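PDB 5FT0: GP37 from Pseudomonas phage phikz, which inhibits the RNA degradosome of the host bacterium, probably by acting on RNase E. Local coordinates for residues W34-V39 against S63-A68; S42-C47 against N54-F59. One frame throughout, in Å; residues are numbered along the deposited sequence.

Interaction 1. Residues W34-V39 against S63-A68; sequences WVFNPV and SSPDDA
Trp-34 meets Pro-65 and Asp-67 where the end of a sheet strand faces the N-terminal start of helix 67-82, with Asp-66 as that helix's N-cap. CB of Trp-34 leaves the strand toward the 63-68 segment, and a chi1 of 63° puts CG between the backbone N and the carbonyl carbon. On the five-membered ring, NE1 of Trp-34 donates a hydrogen bond to OD1 of Asp-67 at 2.8 Å, with 151° at the hydrogen. OD1 lies practically in the indole plane and is met nearly along its C-O bond; the carboxylate plane itself stands 89° to the ring. Round the six-membered ring, CZ2 of Trp-34 reaches the carbonyl carbon of Asp-66 at 3.7 Å, CH2 comes to CA of Asp-66 and O of Pro-65, and CZ3 packs on CB of Pro-65 at 3.8 Å. The carboxylate of Asp-66 is engaged elsewhere: its OD1 accepts from the backbone N of Met-69 in the first turn of the helix. The side chains of Pro-65 and Phe-36 cross at about a right angle, and CG of Pro-65 makes an off-centre CH-pi contact with the ring, 3.7 Å from CD1 of Phe-36.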
ATOM      1  N   TRP A  34      -2.127  26.451  -2.857  1.00 35.25           N
ATOM      2  CA  TRP A  34      -3.299  26.400  -2.001  1.00 33.99           C
ATOM      3  C   TRP A  34      -4.475  27.067  -2.697  1.00 35.74           C
ATOM      4  O   TRP A  34      -4.301  27.947  -3.544  1.00 38.77           O
ATOM      5  CB  TRP A  34      -3.044  27.058  -0.637  1.00 30.79           C
ATOM      6  CG  TRP A  34      -2.728  28.518  -0.696  1.00 31.15           C
ATOM      7  CD1 TRP A  34      -1.499  29.085  -0.859  1.00 30.88           C
ATOM      8  CD2 TRP A  34      -3.656  29.603  -0.565  1.00 34.26           C
ATOM      9  NE1 TRP A  34      -1.604  30.455  -0.850  1.00 34.73           N
ATOM     10  CE2 TRP A  34      -2.917  30.799  -0.669  1.00 36.58           C
ATOM     11  CE3 TRP A  34      -5.040  29.680  -0.373  1.00 33.70           C
ATOM     12  CZ2 TRP A  34      -3.515  32.055  -0.588  1.00 34.50           C
ATOM     13  CZ3 TRP A  34      -5.632  30.929  -0.294  1.00 34.47           C
ATOM     14  CH2 TRP A  34      -4.869  32.098  -0.401  1.00 30.91           C
ATOM     15  N   VAL A  35      -5.676  26.629  -2.328  1.00 34.75           N
ATOM     16  CA  VAL A  35      -6.919  27.164  -2.870  1.00 41.05           C
ATOM     17  C   VAL A  35      -7.950  27.196  -1.749  1.00 38.59           C
ATOM     18  O   VAL A  35      -8.021  26.274  -0.928  1.00 34.87           O
ATOM     19  CB  VAL A  35      -7.417  26.332  -4.075  1.00 47.36           C
ATOM     20  CG1 VAL A  35      -7.460  24.851  -3.727  1.00 37.30           C
ATOM     21  CG2 VAL A  35      -8.784  26.816  -4.541  1.00 48.65           C
ATOM     22  N   PHE A  36      -8.734  28.268  -1.704  1.00 41.79           N
ATOM     23  CA  PHE A  36      -9.759  28.447  -0.686  1.00 41.81           C
ATOM     24  C   PHE A  36     -11.109  27.959  -1.199  1.00 39.54           C
ATOM     25  O   PHE A  36     -11.479  28.210  -2.349  1.00 44.58           O
ATOM     26  CB  PHE A  36      -9.840  29.921  -0.281  1.00 31.81           C
ATOM     27  CG  PHE A  36     -10.962  30.235   0.668  1.00 44.11           C
ATOM     28  CD1 PHE A  36     -11.013  29.655   1.923  1.00 39.20           C
ATOM     29  CD2 PHE A  36     -11.954  31.134   0.309  1.00 39.00           C
ATOM     30  CE1 PHE A  36     -12.043  29.953   2.796  1.00 41.50           C
ATOM     31  CE2 PHE A  36     -12.982  31.433   1.175  1.00 37.13           C
ATOM     32  CZ  PHE A  36     -13.029  30.844   2.420  1.00 42.77           C
ATOM     33  N   ASN A  37     -11.838  27.247  -0.342  1.00 39.20           N
ATOM     34  CA  ASN A  37     -13.163  26.753  -0.698  1.00 45.44           C
ATOM     35  C   ASN A  37     -14.213  27.478   0.131  1.00 52.26           C
ATOM     36  O   ASN A  37     -14.327  27.222   1.339  1.00 52.91           O
ATOM     37  CB  ASN A  37     -13.259  25.243  -0.479  1.00 50.10           C
ATOM     38  CG  ASN A  37     -14.563  24.662  -1.000  1.00 60.95           C
ATOM     39  OD1 ASN A  37     -15.336  25.344  -1.675  1.00 59.05           O
ATOM     40  ND2 ASN A  37     -14.810  23.394  -0.691  1.00 58.12           N
ATOM     41  N   PRO A  38     -14.999  28.381  -0.464  1.00 53.42           N
ATOM     42  CA  PRO A  38     -15.949  29.171   0.336  1.00 50.83           C
ATOM     43  C   PRO A  38     -17.134  28.377   0.866  1.00 56.57           C
ATOM     44  O   PRO A  38     -17.755  28.816   1.841  1.00 55.14           O
ATOM     45  CB  PRO A  38     -16.411  30.263  -0.641  1.00 49.41           C
ATOM     46  CG  PRO A  38     -15.389  30.265  -1.745  1.00 53.60           C
ATOM     47  CD  PRO A  38     -14.919  28.851  -1.855  1.00 52.53           C
ATOM     48  N   VAL A  39     -17.470  27.232   0.267  1.00 56.01           N
ATOM     49  CA  VAL A  39     -18.676  26.514   0.675  1.00 58.31           C
ATOM     50  C   VAL A  39     -18.506  25.929   2.073  1.00 61.12           C
ATOM     51  O   VAL A  39     -19.377  26.086   2.937  1.00 64.87           O
ATOM     52  CB  VAL A  39     -19.033  25.429  -0.358  1.00 64.87           C
ATOM     53  CG1 VAL A  39     -20.044  24.452   0.225  1.00 60.19           C
ATOM     54  CG2 VAL A  39     -19.581  26.069  -1.624  1.00 58.34           C
ATOM     55  N   SER A  63      -9.297  33.758   9.549  1.00 35.75           N
ATOM     56  CA  SER A  63      -9.490  35.026   8.864  1.00 29.89           C
ATOM     57  C   SER A  63      -9.285  34.759   7.378  1.00 36.13           C
ATOM     58  O   SER A  63      -9.047  33.619   6.969  1.00 38.32           O
ATOM     59  CB  SER A  63      -8.550  36.110   9.410  1.00 36.12           C
ATOM     60  OG  SER A  63      -7.191  35.724   9.310  1.00 35.89           O
ATOM     61  N   SER A  64      -9.392  35.804   6.565  1.00 34.95           N
ATOM     62  CA  SER A  64      -9.292  35.613   5.123  1.00 38.23           C
ATOM     63  C   SER A  64      -7.925  35.025   4.779  1.00 34.53           C
ATOM     64  O   SER A  64      -6.896  35.592   5.169  1.00 32.76           O
ATOM     65  CB  SER A  64      -9.513  36.926   4.371  1.00 26.63           C
ATOM     66  OG  SER A  64      -8.505  37.874   4.674  1.00 40.05           O
ATOM     67  N   PRO A  65      -7.872  33.896   4.079  1.00 36.86           N
ATOM     68  CA  PRO A  65      -6.584  33.244   3.827  1.00 37.07           C
ATOM     69  C   PRO A  65      -5.687  34.064   2.912  1.00 36.71           C
ATOM     70  O   PRO A  65      -6.150  34.808   2.044  1.00 34.66           O
ATOM     71  CB  PRO A  65      -6.981  31.919   3.163  1.00 30.74           C
ATOM     72  CG  PRO A  65      -8.350  32.155   2.624  1.00 37.07           C
ATOM     73  CD  PRO A  65      -9.006  33.098   3.584  1.00 34.07           C
ATOM     74  N   ASP A  66      -4.385  33.920   3.132  1.00 32.71           N
ATOM     75  CA  ASP A  66      -3.364  34.505   2.273  1.00 33.07           C
ATOM     76  C   ASP A  66      -2.101  33.658   2.404  1.00 35.60           C
ATOM     77  O   ASP A  66      -2.063  32.684   3.161  1.00 32.36           O
ATOM     78  CB  ASP A  66      -3.120  35.981   2.619  1.00 31.69           C
ATOM     79  CG  ASP A  66      -2.866  36.211   4.099  1.00 34.70           C
ATOM     80  OD1 ASP A  66      -2.298  35.324   4.769  1.00 36.80           O
ATOM     81  OD2 ASP A  66      -3.233  37.294   4.598  1.00 39.00           O
ATOM     82  N   ASP A  67      -1.062  34.039   1.656  1.00 35.95           N
ATOM     83  CA  ASP A  67       0.178  33.266   1.661  1.00 32.63           C
ATOM     84  C   ASP A  67       0.782  33.200   3.059  1.00 33.42           C
ATOM     85  O   ASP A  67       1.181  32.126   3.522  1.00 31.77           O
ATOM     86  CB  ASP A  67       1.181  33.868   0.676  1.00 32.00           C
ATOM     87  CG  ASP A  67       0.778  33.659  -0.767  1.00 39.09           C
ATOM     88  OD1 ASP A  67      -0.166  32.881  -1.021  1.00 37.44           O
ATOM     89  OD2 ASP A  67       1.420  34.264  -1.651  1.00 48.63           O
ATOM     90  N   ALA A  68       0.855  34.343   3.747  1.00 28.99           N
ATOM     91  CA  ALA A  68       1.493  34.386   5.061  1.00 27.66           C
ATOM     92  C   ALA A  68       0.855  33.396   6.027  1.00 31.81           C
ATOM     93  O   ALA A  68       1.555  32.752   6.817  1.00 29.47           O
ATOM     94  CB  ALA A  68       1.428  35.804   5.631  1.00 28.94           C
TER

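Interaction 2. Residues S42-C47 against N54-F59; sequences SVFVTC and NTHYTF
Phe-59 and Val-43 face each other at one end of a beta hairpin, Cys-47 and Thr-55 at the other, with Tyr-57 in between. The strands run antiparallel, and three hydrogen-bonded pairs, Val-43 with Phe-59, Val-45 with Tyr-57 and Cys-47 with Thr-55, give six backbone bonds. Phe-59 has its CG between the backbone N and the carbonyl carbon (chi1 69°), and its ring stands alongside the Val-43 side chain, pointing the same way. CB of Val-43 sits over the face of the Phe-59 ring, 4.0 Å from the centroid, a CH-pi contact, and CG1 of Val-43 touches CE1 of Phe-59 at 3.7 Å. That same CE1 of Phe-59 has CG2 of Val-45 at 3.8 Å, near the ring plane, so the two valines meet a face and an edge. Cys-47 turns SG to the edge of the Tyr-57 ring, 3.8 Å from CE2, a sulfur-aromatic contact, while CB of Cys-47 lies 3.2 Å from OG1 of Thr-55. On the other face of the hairpin, Phe-44 and His-56 meet rim to rim, CZ of Phe-44 being 3.6 Å from CD2 of His-56. The face carrying Phe-59, Tyr-57 and Cys-47 packs against helix 67-82: Tyr-73 stacks on Phe-59, Val-74 touches Val-45 and Cys-47, and Arg-77 lies by Tyr-57. Strand 30-37 flanks strand 42-48 on its other side.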
ATOM      1  N   SER A  42     -12.744  26.213   3.928  1.00 42.33           N
ATOM      2  CA  SER A  42     -11.522  25.474   4.200  1.00 42.57           C
ATOM      3  C   SER A  42     -10.472  25.831   3.159  1.00 40.97           C
ATOM      4  O   SER A  42     -10.784  26.318   2.069  1.00 40.94           O
ATOM      5  CB  SER A  42     -11.763  23.957   4.215  1.00 46.19           C
ATOM      6  OG  SER A  42     -12.084  23.478   2.921  1.00 50.68           O
ATOM      7  N   VAL A  43      -9.216  25.589   3.518  1.00 37.46           N
ATOM      8  CA  VAL A  43      -8.076  25.816   2.639  1.00 34.33           C
ATOM      9  C   VAL A  43      -7.430  24.467   2.367  1.00 38.97           C
ATOM     10  O   VAL A  43      -7.073  23.743   3.306  1.00 41.29           O
ATOM     11  CB  VAL A  43      -7.061  26.793   3.253  1.00 33.33           C
ATOM     12  CG1 VAL A  43      -5.838  26.926   2.358  1.00 31.95           C
ATOM     13  CG2 VAL A  43      -7.702  28.154   3.488  1.00 35.74           C
ATOM     14  N   PHE A  44      -7.298  24.122   1.092  1.00 33.17           N
ATOM     15  CA  PHE A  44      -6.573  22.931   0.676  1.00 36.33           C
ATOM     16  C   PHE A  44      -5.168  23.341   0.266  1.00 39.69           C
ATOM     17  O   PHE A  44      -4.997  24.292  -0.501  1.00 40.27           O
ATOM     18  CB  PHE A  44      -7.281  22.223  -0.481  1.00 39.84           C
ATOM     19  CG  PHE A  44      -6.594  20.964  -0.924  1.00 37.32           C
ATOM     20  CD1 PHE A  44      -6.739  19.792  -0.201  1.00 38.38           C
ATOM     21  CD2 PHE A  44      -5.793  20.955  -2.054  1.00 37.62           C
ATOM     22  CE1 PHE A  44      -6.106  18.631  -0.601  1.00 47.13           C
ATOM     23  CE2 PHE A  44      -5.155  19.798  -2.460  1.00 46.74           C
ATOM     24  CZ  PHE A  44      -5.311  18.633  -1.733  1.00 42.70           C
ATOM     25  N   VAL A  45      -4.167  22.628   0.783  1.00 40.38           N
ATOM     26  CA  VAL A  45      -2.765  22.972   0.585  1.00 38.46           C
ATOM     27  C   VAL A  45      -2.051  21.789  -0.051  1.00 42.36           C
ATOM     28  O   VAL A  45      -2.277  20.637   0.334  1.00 46.57           O
ATOM     29  CB  VAL A  45      -2.089  23.365   1.917  1.00 35.85           C
ATOM     30  CG1 VAL A  45      -0.624  23.711   1.699  1.00 30.59           C
ATOM     31  CG2 VAL A  45      -2.823  24.528   2.560  1.00 36.83           C
ATOM     32  N   THR A  46      -1.190  22.077  -1.026  1.00 37.83           N
ATOM     33  CA  THR A  46      -0.348  21.075  -1.666  1.00 45.82           C
ATOM     34  C   THR A  46       1.108  21.505  -1.558  1.00 43.12           C
ATOM     35  O   THR A  46       1.445  22.648  -1.883  1.00 42.41           O
ATOM     36  CB  THR A  46      -0.737  20.880  -3.135  1.00 45.92           C
ATOM     37  OG1 THR A  46      -2.096  20.434  -3.214  1.00 50.02           O
ATOM     38  CG2 THR A  46       0.170  19.852  -3.798  1.00 44.75           C
ATOM     39  N   CYS A  47       1.963  20.591  -1.103  1.00 46.33           N
ATOM     40  CA  CYS A  47       3.387  20.848  -0.921  1.00 45.66           C
ATOM     41  C   CYS A  47       4.187  19.851  -1.748  1.00 48.96           C
ATOM     42  O   CYS A  47       3.948  18.641  -1.667  1.00 48.16           O
ATOM     43  CB  CYS A  47       3.780  20.744   0.557  1.00 40.11           C
ATOM     44  SG  CYS A  47       2.885  21.860   1.656  1.00 41.23           S
ATOM     45  N   ASN A  54       4.151  14.245  -3.163  1.00 69.82           N
ATOM     46  CA  ASN A  54       3.524  15.478  -2.672  1.00 62.18           C
ATOM     47  C   ASN A  54       2.862  15.245  -1.304  1.00 62.57           C
ATOM     48  O   ASN A  54       2.408  14.128  -1.030  1.00 62.30           O
ATOM     49  CB  ASN A  54       2.404  15.960  -3.631  1.00 57.28           C
ATOM     50  CG  ASN A  54       2.914  16.673  -4.867  1.00 67.87           C
ATOM     51  OD1 ASN A  54       4.111  16.747  -5.123  1.00 68.09           O
ATOM     52  ND2 ASN A  54       1.987  17.200  -5.649  1.00 67.28           N
ATOM     53  N   THR A  55       2.753  16.281  -0.466  1.00 54.57           N
ATOM     54  CA  THR A  55       1.942  16.225   0.748  1.00 55.34           C
ATOM     55  C   THR A  55       0.761  17.186   0.639  1.00 44.32           C
ATOM     56  O   THR A  55       0.819  18.191  -0.078  1.00 48.82           O
ATOM     57  CB  THR A  55       2.756  16.570   2.004  1.00 51.06           C
ATOM     58  OG1 THR A  55       3.261  17.908   1.905  1.00 63.69           O
ATOM     59  CG2 THR A  55       3.913  15.608   2.190  1.00 47.34           C
ATOM     60  N   HIS A  56      -0.311  16.876   1.369  1.00 43.79           N
ATOM     61  CA  HIS A  56      -1.546  17.646   1.300  1.00 43.57           C
ATOM     62  C   HIS A  56      -2.085  17.912   2.699  1.00 42.86           C
ATOM     63  O   HIS A  56      -1.963  17.068   3.593  1.00 41.23           O
ATOM     64  CB  HIS A  56      -2.612  16.915   0.468  1.00 41.51           C
ATOM     65  CG  HIS A  56      -2.109  16.405  -0.848  1.00 60.26           C
ATOM     66  ND1 HIS A  56      -1.418  15.218  -0.970  1.00 66.18           N
ATOM     67  CD2 HIS A  56      -2.194  16.919  -2.098  1.00 54.47           C
ATOM     68  CE1 HIS A  56      -1.099  15.024  -2.237  1.00 65.56           C
ATOM     69  NE2 HIS A  56      -1.558  16.042  -2.943  1.00 61.40           N
ATOM     70  N   TYR A  57      -2.693  19.085   2.880  1.00 34.62           N
ATOM     71  CA  TYR A  57      -3.308  19.451   4.148  1.00 32.11           C
ATOM     72  C   TYR A  57      -4.630  20.162   3.891  1.00 35.43           C
ATOM     73  O   TYR A  57      -4.859  20.730   2.821  1.00 34.15           O
ATOM     74  CB  TYR A  57      -2.412  20.371   4.989  1.00 38.72           C
ATOM     75  CG  TYR A  57      -0.989  19.905   5.179  1.00 36.74           C
ATOM     76  CD1 TYR A  57      -0.689  18.841   6.019  1.00 35.43           C
ATOM     77  CD2 TYR A  57       0.061  20.556   4.545  1.00 38.64           C
ATOM     78  CE1 TYR A  57       0.619  18.422   6.204  1.00 36.24           C
ATOM     79  CE2 TYR A  57       1.372  20.147   4.727  1.00 44.27           C
ATOM     80  CZ  TYR A  57       1.645  19.081   5.557  1.00 39.68           C
ATOM     81  OH  TYR A  57       2.947  18.675   5.738  1.00 45.77           O
ATOM     82  N   THR A  58      -5.494  20.142   4.906  1.00 40.23           N
ATOM     83  CA  THR A  58      -6.725  20.922   4.914  1.00 37.27           C
ATOM     84  C   THR A  58      -6.902  21.528   6.297  1.00 35.71           C
ATOM     85  O   THR A  58      -6.824  20.812   7.300  1.00 35.56           O
ATOM     86  CB  THR A  58      -7.947  20.065   4.553  1.00 39.42           C
ATOM     87  OG1 THR A  58      -7.806  19.568   3.217  1.00 40.12           O
ATOM     88  CG2 THR A  58      -9.231  20.885   4.650  1.00 41.68           C
ATOM     89  N   PHE A  59      -7.127  22.839   6.354  1.00 34.90           N
ATOM     90  CA  PHE A  59      -7.373  23.507   7.622  1.00 33.74           C
ATOM     91  C   PHE A  59      -8.481  24.538   7.446  1.00 35.48           C
ATOM     92  O   PHE A  59      -8.820  24.934   6.328  1.00 33.27           O
ATOM     93  CB  PHE A  59      -6.096  24.160   8.183  1.00 33.31           C
ATOM     94  CG  PHE A  59      -5.612  25.355   7.400  1.00 31.59           C
ATOM     95  CD1 PHE A  59      -4.735  25.198   6.337  1.00 34.36           C
ATOM     96  CD2 PHE A  59      -6.010  26.637   7.747  1.00 34.81           C
ATOM     97  CE1 PHE A  59      -4.278  26.298   5.626  1.00 30.89           C
ATOM     98  CE2 PHE A  59      -5.560  27.738   7.040  1.00 32.52           C
ATOM     99  CZ  PHE A  59      -4.691  27.568   5.979  1.00 28.53           C
TER

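In the fold
From the N terminus, strand 30-37 delivers the first half of interaction 1, and a short turn leads into strand 42-48, its antiparallel neighbour. The chain then reverses once more into strand 55-59, closing interaction 2 across a loop of six residues. Only after that does it reach residues 63-68 and return to strand 30-37, so interaction 1 closes the wider loop and interaction 2 is nested inside it. The two are joined directly through the sheet: Asn-37 N probably bonds to Ser-42 O, and Phe-44 N to Val-35 O. Interaction 2 pairs strands 42-48 and 55-59, the backbone bonds add strand 30-37, and interaction 1 ties that strand to the beginning of helix 67-82.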